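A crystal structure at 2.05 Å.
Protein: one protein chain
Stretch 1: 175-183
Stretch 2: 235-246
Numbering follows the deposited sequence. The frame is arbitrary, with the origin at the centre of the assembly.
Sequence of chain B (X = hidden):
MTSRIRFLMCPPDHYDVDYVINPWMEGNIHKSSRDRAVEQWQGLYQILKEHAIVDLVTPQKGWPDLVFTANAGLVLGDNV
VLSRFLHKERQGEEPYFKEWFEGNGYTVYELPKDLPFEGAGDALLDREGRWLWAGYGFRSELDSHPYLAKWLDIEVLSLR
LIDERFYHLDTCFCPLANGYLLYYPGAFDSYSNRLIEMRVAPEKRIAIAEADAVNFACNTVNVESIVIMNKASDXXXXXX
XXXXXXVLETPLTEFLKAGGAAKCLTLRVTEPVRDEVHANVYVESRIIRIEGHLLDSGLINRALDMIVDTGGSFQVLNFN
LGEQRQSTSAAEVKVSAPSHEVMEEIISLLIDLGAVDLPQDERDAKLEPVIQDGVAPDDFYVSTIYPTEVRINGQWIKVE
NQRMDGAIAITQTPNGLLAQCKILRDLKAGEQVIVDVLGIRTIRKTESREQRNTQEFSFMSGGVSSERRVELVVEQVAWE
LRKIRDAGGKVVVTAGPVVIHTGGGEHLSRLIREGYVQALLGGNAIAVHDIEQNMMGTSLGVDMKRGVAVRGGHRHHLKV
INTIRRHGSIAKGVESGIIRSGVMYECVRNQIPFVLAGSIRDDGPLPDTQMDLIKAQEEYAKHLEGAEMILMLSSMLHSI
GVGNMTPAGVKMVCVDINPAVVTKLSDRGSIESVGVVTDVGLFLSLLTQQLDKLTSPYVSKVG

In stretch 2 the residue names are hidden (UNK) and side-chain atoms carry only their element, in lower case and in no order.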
# COMPACT_ATOMS: atom_id res chain seq x y z
N PRO B 175 23.71 -0.24 41.99
CA PRO B 175 24.60 -1.22 42.61
C PRO B 175 24.20 -1.48 44.08
O PRO B 175 23.90 -0.54 44.81
CB PRO B 175 25.98 -0.55 42.51
CG PRO B 175 25.84 0.46 41.39
CD PRO B 175 24.43 0.95 41.50
N LEU B 176 24.17 -2.74 44.47
CA LEU B 176 23.74 -3.13 45.82
C LEU B 176 24.81 -3.94 46.51
O LEU B 176 25.77 -4.40 45.87
CB LEU B 176 22.44 -3.94 45.77
CG LEU B 176 21.22 -3.27 45.16
CD1 LEU B 176 20.16 -4.31 44.84
CD2 LEU B 176 20.68 -2.20 46.08
N ALA B 177 24.66 -4.14 47.81
CA ALA B 177 25.62 -4.94 48.56
C ALA B 177 25.70 -6.36 47.98
O ALA B 177 24.75 -6.81 47.33
CB ALA B 177 25.26 -4.99 50.04
N ASN B 178 26.82 -7.03 48.21
CA ASN B 178 26.98 -8.44 47.85
C ASN B 178 26.91 -8.66 46.33
O ASN B 178 26.39 -9.67 45.86
CB ASN B 178 25.90 -9.27 48.57
CG ASN B 178 26.22 -10.74 48.60
OD1 ASN B 178 27.39 -11.14 48.60
ND2 ASN B 178 25.18 -11.57 48.62
N GLY B 179 27.42 -7.68 45.58
CA GLY B 179 27.55 -7.79 44.14
C GLY B 179 26.29 -7.63 43.29
O GLY B 179 26.35 -7.72 42.07
N TYR B 180 25.15 -7.37 43.93
CA TYR B 180 23.90 -7.32 43.18
C TYR B 180 23.71 -6.01 42.42
O TYR B 180 24.25 -4.97 42.80
CB TYR B 180 22.72 -7.57 44.12
CG TYR B 180 22.63 -9.02 44.52
CD1 TYR B 180 23.20 -9.47 45.71
CD2 TYR B 180 22.02 -9.95 43.69
CE1 TYR B 180 23.13 -10.80 46.07
CE2 TYR B 180 21.95 -11.29 44.03
CZ TYR B 180 22.51 -11.71 45.23
OH TYR B 180 22.43 -13.04 45.57
N LEU B 181 22.95 -6.07 41.33
CA LEU B 181 22.68 -4.90 40.53
C LEU B 181 21.21 -4.82 40.20
O LEU B 181 20.67 -5.70 39.53
CB LEU B 181 23.49 -4.90 39.23
CG LEU B 181 23.03 -3.77 38.29
CD1 LEU B 181 23.36 -2.40 38.87
CD2 LEU B 181 23.62 -3.92 36.90
N LEU B 182 20.57 -3.76 40.67
CA LEU B 182 19.18 -3.48 40.37
C LEU B 182 19.13 -2.45 39.25
O LEU B 182 19.59 -1.32 39.43
CB LEU B 182 18.47 -2.97 41.62
CG LEU B 182 16.99 -2.59 41.50
CD1 LEU B 182 16.15 -3.84 41.53
CD2 LEU B 182 16.59 -1.63 42.62
N TYR B 183 18.61 -2.83 38.09
CA TYR B 183 18.65 -1.93 36.95
C TYR B 183 17.55 -2.22 35.96
O TYR B 183 16.93 -3.28 35.97
CB TYR B 183 20.03 -2.00 36.26
CG TYR B 183 20.27 -3.17 35.34
CD1 TYR B 183 20.56 -2.98 33.99
CD2 TYR B 183 20.21 -4.48 35.80
CE1 TYR B 183 20.79 -4.05 33.13
CE2 TYR B 183 20.43 -5.56 34.96
CZ TYR B 183 20.72 -5.34 33.63
OH TYR B 183 20.94 -6.43 32.80
N UNK B 235 6.37 -9.02 42.83
CA UNK B 235 7.46 -9.70 42.14
C UNK B 235 8.81 -9.15 42.60
O UNK B 235 9.69 -9.91 43.03
c UNK B 235 7.31 -9.54 40.64
N UNK B 236 8.95 -7.83 42.52
CA UNK B 236 10.20 -7.16 42.90
C UNK B 236 10.57 -7.47 44.35
O UNK B 236 11.69 -7.92 44.62
c UNK B 236 11.38 -4.82 42.80
c UNK B 236 12.48 -5.43 41.95
c UNK B 236 10.09 -5.65 42.68
c UNK B 236 11.14 -3.38 42.39
N UNK B 237 9.62 -7.25 45.26
CA UNK B 237 9.83 -7.52 46.68
C UNK B 237 10.32 -8.94 46.89
O UNK B 237 11.17 -9.20 47.75
c UNK B 237 8.54 -7.29 47.47
n UNK B 237 4.82 -4.96 47.97
c UNK B 237 6.23 -5.30 47.60
c UNK B 237 7.13 -5.67 48.79
c UNK B 237 8.53 -6.02 48.31
N UNK B 238 9.81 -9.85 46.07
CA UNK B 238 10.17 -11.26 46.15
C UNK B 238 11.59 -11.55 45.67
O UNK B 238 12.30 -12.34 46.29
c UNK B 238 8.42 -13.12 46.18
c UNK B 238 7.84 -14.24 45.35
n UNK B 238 8.41 -15.43 45.48
o UNK B 238 6.89 -14.03 44.59
c UNK B 238 9.18 -12.11 45.34
N UNK B 239 11.99 -10.91 44.57
CA UNK B 239 13.35 -11.06 44.05
C UNK B 239 14.37 -10.59 45.08
O UNK B 239 15.33 -11.29 45.38
c UNK B 239 13.53 -10.28 42.74
o UNK B 239 12.91 -10.94 41.65
N UNK B 240 14.14 -9.40 45.64
CA UNK B 240 15.08 -8.78 46.58
C UNK B 240 15.15 -9.54 47.91
O UNK B 240 16.24 -9.81 48.43
c UNK B 240 14.07 -5.07 45.84
c UNK B 240 14.69 -7.32 46.82
c UNK B 240 14.79 -6.40 45.60
c UNK B 240 16.24 -6.16 45.23
N UNK B 241 13.99 -9.89 48.46
CA UNK B 241 13.95 -10.73 49.66
C UNK B 241 14.49 -12.13 49.33
O UNK B 241 15.13 -12.77 50.16
c UNK B 241 12.14 -9.50 50.88
c UNK B 241 12.54 -10.82 50.24
o UNK B 241 11.61 -11.13 49.19
N UNK B 242 14.23 -12.58 48.10
CA UNK B 242 14.75 -13.84 47.61
C UNK B 242 16.24 -14.02 47.81
O UNK B 242 16.68 -15.11 48.17
N UNK B 243 17.03 -12.97 47.59
CA UNK B 243 18.48 -13.06 47.82
C UNK B 243 18.91 -12.37 49.11
O UNK B 243 20.08 -12.06 49.30
c UNK B 243 19.05 -13.28 45.36
c UNK B 243 19.30 -12.47 46.64
c UNK B 243 19.00 -10.98 46.43
N UNK B 244 17.95 -12.11 50.00
CA UNK B 244 18.28 -11.67 51.35
C UNK B 244 18.25 -10.19 51.66
O UNK B 244 18.71 -9.78 52.72
N UNK B 245 17.71 -9.37 50.76
CA UNK B 245 17.52 -7.94 51.04
C UNK B 245 16.19 -7.71 51.76
O UNK B 245 15.18 -8.33 51.42
c UNK B 245 21.40 -6.69 47.96
c UNK B 245 19.86 -6.18 49.72
c UNK B 245 20.43 -7.49 47.35
c UNK B 245 17.53 -7.11 49.75
c UNK B 245 21.11 -6.04 49.14
c UNK B 245 18.89 -6.98 49.13
c UNK B 245 19.19 -7.63 47.94
N UNK B 246 16.18 -6.80 52.74
CA UNK B 246 14.94 -6.41 53.39
C UNK B 246 14.43 -5.11 52.77
O UNK B 246 15.13 -4.09 52.76
n UNK B 246 13.00 -5.04 57.66
o UNK B 246 15.26 -5.09 57.62
c UNK B 246 15.12 -6.24 54.91
c UNK B 246 14.10 -5.28 55.51
c UNK B 246 14.17 -5.14 57.03

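Position 235 carries a single side-chain carbon, far from stretch 1 at an exposed helical position: Ala 235. Position 236 has four carbons forked at the second; its CA-to-CB bond points sideways, yet the end of the chain comes nearer to Leu 182. The fork beyond a CH2 makes it Leu 236, with CD1 4.0 Å from CD1 of Leu 182.

At 237, four carbons in a row end in nitrogen, out of reach of stretch 1, which gives Lys 237. Position 238 has three carbons, the third carrying one oxygen and one nitrogen, an amide on an exposed face: Gln 238. Position 239 has one carbon, then one oxygen, out of reach of stretch 1: Ser 239.

Position 240 again shows four carbons forked at the second, starting sideways; its end comes nearer, one branch reaching Leu 176 and Leu 182. This is Leu 240, whose CD2 lies 4.4 Å from both Leu 176 CD1 and Leu 182 CD1. One turn apart, Leu 236 and Leu 240 both meet Leu 182.

Position 241 has a CB bearing one oxygen and one carbon, hence Thr 241; its OG1 donates a very short hydrogen bond of 2.4 Å to Lys 237 O, folding the hydroxyl back onto its own helix. At 242 there is no side chain, so Gly 242; an ideal CB would clash with Gln 238 O at 2.7 Å.

Position 243, the first to leave helical phi/psi, has a CB carrying two carbons; the CB sits 3.4 Å from Tyr 180 OH and one branch carbon lies over a face of the Tyr 180 ring. It is Val 243, its CG2 4.0 Å from the ring centroid, a CH-pi contact. Position 244 is bare, with phi at 97°; a CB there would jam against the preceding carbonyl, so Gly 244 is called for by the backbone itself.

Position 245 has one carbon and a six-carbon ring without oxygen, which touches Leu 176, Ala 177 and Tyr 180: Phe 245. Its CZ approaches Leu 176 CB at 3.7 Å, and Ala 177 O lies at the ring edge, 3.4 Å from CZ. Its edge turns toward the face of Tyr 180 in an offset edge-to-face pair, planes at 80°. Last, 246 has three carbons ending in an amide, out of reach: Gln 246.

The contact works without a cross-stretch hydrogen bond. Helical leucines pack against Leu 176 and Leu 182, while the turn after the helix, pinned by Phe 245 N to Leu 240 O at 2.8 Å, presents Val 243 and Phe 245 to Tyr 180. The rule is mostly apolar packing and an aromatic pair, with a backbone bond holding the turn that carries the ring.

Stretch 2 235-246: ALKQSLTGVGFQ
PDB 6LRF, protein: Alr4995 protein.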